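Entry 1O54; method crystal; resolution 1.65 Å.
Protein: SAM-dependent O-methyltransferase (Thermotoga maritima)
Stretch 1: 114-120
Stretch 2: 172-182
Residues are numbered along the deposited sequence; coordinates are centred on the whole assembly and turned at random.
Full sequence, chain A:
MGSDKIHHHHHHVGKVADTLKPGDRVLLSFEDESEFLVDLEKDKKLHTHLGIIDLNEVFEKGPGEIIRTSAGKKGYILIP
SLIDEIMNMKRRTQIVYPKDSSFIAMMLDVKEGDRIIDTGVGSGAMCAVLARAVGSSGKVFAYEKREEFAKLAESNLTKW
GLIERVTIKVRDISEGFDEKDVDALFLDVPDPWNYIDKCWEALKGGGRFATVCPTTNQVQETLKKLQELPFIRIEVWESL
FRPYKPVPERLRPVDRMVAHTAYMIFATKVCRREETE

Stretch 1 114-120: DRIIDTG
Stretch 2, residues 172-182: DISEGFDEKDV

An extended strand exposes alternate side chains to opposite sides, and a neighbouring segment without regular structure can still be packed by one of those rows. The stretches 114-120 and 172-182 of this methyltransferase illustrate the principle, burying 459 Å² between them. Residues 115-119 form a strand (phi -100 to -160°, psi 124 to 141°), and the partner is mostly loop, reaching a strand only at V182. The two run in opposite senses: R115 lies by V182 (CA to CA 5.2 Å), whereas T119 faces I173 (CA to CA 8.3 Å).

D114, at phi/psi -64/147°, enters the strand without touching the partner. R115 points its CA-to-CB bond toward the loop and, with chi angles m, t, p and -106°, carries its guanidinium to the K180 carbonyl. That oxygen lies near the guanidinium plane and accepts from both terminal nitrogens, NH1 to O of K180 at 3.0 Å and NH2 to O of K180 at 3.2 Å, a fork that lets a charged side chain satisfy a loop backbone. A water extends the link, accepting from R115 NH1 at 2.9 Å and lying 2.8 Å from D181 O. D181 itself adopts phi/psi 58/34°. Nearby, R115 O rests 3.5 Å from V182 CB.

I116 turns away. I117 (m, t) turns back and supplies the apolar centre: its CD1 meets V182 CG1 (V182 chi1 m) at 3.8 Å, while its CG2 sits over one face of the F177 ring, 4.0 Å from the centroid, a CH-pi contact. F177 has chi1 -56° and chi2 101°.

D118 (t) again points away. T119 (t) closes the row, its CG2 3.9 Å from CZ at the F177 ring edge and its OG1 3.6 Å from CG2 of I173 (p, t). A cis peptide then leads into G120. Within stretch 2, G176 N donates a backbone hydrogen bond to I173 O at 2.9 Å.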

# COMPACT_ATOMS: atom_id res chain seq x y z
N ASP A 114 -33.99 5.40 3.37
CA ASP A 114 -33.69 4.06 2.92
C ASP A 114 -34.09 3.01 3.96
O ASP A 114 -34.07 3.26 5.18
CB ASP A 114 -32.22 3.86 2.63
CG ASP A 114 -31.79 4.31 1.25
OD1 ASP A 114 -32.65 4.72 0.42
OD2 ASP A 114 -30.55 4.29 0.97
N ARG A 115 -34.48 1.87 3.44
CA ARG A 115 -34.69 0.65 4.21
C ARG A 115 -33.50 -0.27 3.91
O ARG A 115 -33.22 -0.61 2.74
CB ARG A 115 -36.00 -0.02 3.79
CG ARG A 115 -37.23 0.80 4.22
CD ARG A 115 -38.54 0.45 3.48
NE ARG A 115 -38.97 -0.91 3.79
CZ ARG A 115 -38.88 -1.96 2.96
NH1 ARG A 115 -38.37 -1.85 1.75
NH2 ARG A 115 -39.35 -3.13 3.34
N ILE A 116 -32.82 -0.68 4.97
CA ILE A 116 -31.54 -1.37 4.88
C ILE A 116 -31.60 -2.63 5.75
O ILE A 116 -32.07 -2.56 6.89
CB ILE A 116 -30.42 -0.48 5.45
CG1 ILE A 116 -30.33 0.86 4.73
CG2 ILE A 116 -29.09 -1.25 5.43
CD1 ILE A 116 -29.97 0.78 3.31
N ILE A 117 -31.12 -3.76 5.24
CA ILE A 117 -30.96 -4.98 6.06
C ILE A 117 -29.49 -5.05 6.47
O ILE A 117 -28.60 -4.87 5.65
CB ILE A 117 -31.41 -6.23 5.29
CG1 ILE A 117 -32.96 -6.24 5.19
CG2 ILE A 117 -30.91 -7.51 5.91
CD1 ILE A 117 -33.49 -7.26 4.23
N ASP A 118 -29.26 -5.38 7.73
CA ASP A 118 -27.92 -5.58 8.28
C ASP A 118 -27.92 -6.91 9.01
O ASP A 118 -28.75 -7.15 9.88
CB ASP A 118 -27.64 -4.45 9.26
CG ASP A 118 -26.28 -4.55 9.92
OD1 ASP A 118 -26.19 -4.32 11.17
OD2 ASP A 118 -25.26 -4.87 9.29
N THR A 119 -27.00 -7.80 8.68
CA THR A 119 -26.90 -9.06 9.42
C THR A 119 -25.53 -9.71 9.24
O THR A 119 -25.03 -9.66 8.14
CB THR A 119 -28.01 -10.01 8.96
OG1 THR A 119 -28.10 -11.14 9.85
CG2 THR A 119 -27.79 -10.59 7.57
N GLY A 120 -24.93 -10.31 10.26
CA GLY A 120 -25.27 -10.17 11.66
C GLY A 120 -24.96 -8.77 12.14
O GLY A 120 -24.58 -7.91 11.35
N ASP A 172 -33.31 -16.05 12.87
CA ASP A 172 -32.39 -16.80 12.00
C ASP A 172 -32.65 -16.47 10.53
O ASP A 172 -33.78 -16.56 10.07
CB ASP A 172 -32.60 -18.28 12.24
CG ASP A 172 -31.45 -19.12 11.72
OD1 ASP A 172 -30.75 -18.70 10.77
OD2 ASP A 172 -31.19 -20.23 12.21
N ILE A 173 -31.62 -16.11 9.79
CA ILE A 173 -31.80 -15.65 8.41
C ILE A 173 -31.87 -16.80 7.39
O ILE A 173 -32.11 -16.56 6.21
CB ILE A 173 -30.71 -14.63 8.01
CG1 ILE A 173 -29.30 -15.24 8.08
CG2 ILE A 173 -30.76 -13.43 8.93
CD1 ILE A 173 -28.24 -14.39 7.43
N SER A 174 -31.72 -18.04 7.86
CA SER A 174 -31.84 -19.22 7.01
C SER A 174 -33.22 -19.33 6.36
O SER A 174 -33.34 -19.88 5.28
CB SER A 174 -31.52 -20.49 7.81
OG SER A 174 -30.15 -20.42 8.21
N GLU A 175 -34.24 -18.81 7.04
CA GLU A 175 -35.61 -18.79 6.50
C GLU A 175 -35.93 -17.55 5.62
O GLU A 175 -37.09 -17.34 5.22
CB GLU A 175 -36.59 -18.80 7.66
N GLY A 176 -34.91 -16.73 5.35
CA GLY A 176 -35.10 -15.52 4.55
C GLY A 176 -35.47 -14.31 5.40
O GLY A 176 -35.75 -14.42 6.59
N PHE A 177 -35.40 -13.13 4.78
CA PHE A 177 -35.77 -11.89 5.41
C PHE A 177 -37.26 -11.60 5.23
O PHE A 177 -37.87 -12.02 4.23
CB PHE A 177 -34.92 -10.76 4.82
CG PHE A 177 -33.45 -11.02 4.94
CD1 PHE A 177 -32.72 -11.48 3.87
CD2 PHE A 177 -32.80 -10.84 6.15
CE1 PHE A 177 -31.36 -11.74 3.98
CE2 PHE A 177 -31.45 -11.13 6.28
CZ PHE A 177 -30.73 -11.56 5.19
N ASP A 178 -37.85 -10.90 6.19
CA ASP A 178 -39.25 -10.54 6.09
C ASP A 178 -39.51 -9.42 5.07
O ASP A 178 -40.63 -9.32 4.52
CB ASP A 178 -39.79 -10.05 7.43
CG ASP A 178 -39.74 -11.11 8.49
OD1 ASP A 178 -39.79 -12.32 8.17
OD2 ASP A 178 -39.68 -10.81 9.71
N GLU A 179 -38.51 -8.57 4.88
CA GLU A 179 -38.65 -7.35 4.11
C GLU A 179 -38.35 -7.65 2.64
O GLU A 179 -37.46 -8.45 2.32
CB GLU A 179 -37.70 -6.28 4.59
CG GLU A 179 -37.89 -5.85 6.03
CD GLU A 179 -37.39 -6.87 7.05
OE1 GLU A 179 -36.49 -7.69 6.73
OE2 GLU A 179 -37.87 -6.81 8.19
N LYS A 180 -39.09 -6.96 1.76
CA LYS A 180 -38.82 -6.96 0.34
C LYS A 180 -38.55 -5.55 -0.13
O LYS A 180 -38.89 -4.55 0.52
CB LYS A 180 -40.03 -7.50 -0.44
CG LYS A 180 -40.38 -8.93 -0.14
CD LYS A 180 -39.34 -9.89 -0.66
CE LYS A 180 -39.89 -11.33 -0.70
NZ LYS A 180 -38.98 -12.36 -0.11
N ASP A 181 -37.92 -5.49 -1.29
CA ASP A 181 -37.62 -4.27 -1.95
C ASP A 181 -36.78 -3.32 -1.12
O ASP A 181 -36.92 -2.11 -1.25
CB ASP A 181 -38.90 -3.61 -2.41
CG ASP A 181 -39.58 -4.39 -3.51
OD1 ASP A 181 -40.79 -4.56 -3.41
OD2 ASP A 181 -38.95 -4.84 -4.48
N VAL A 182 -35.87 -3.87 -0.30
CA VAL A 182 -35.00 -3.00 0.50
C VAL A 182 -33.96 -2.33 -0.41
O VAL A 182 -33.62 -2.84 -1.50
CB VAL A 182 -34.36 -3.71 1.72
CG1 VAL A 182 -35.40 -4.36 2.58
CG2 VAL A 182 -33.25 -4.68 1.29
O HOH W 1 -37.17 0.27 0.26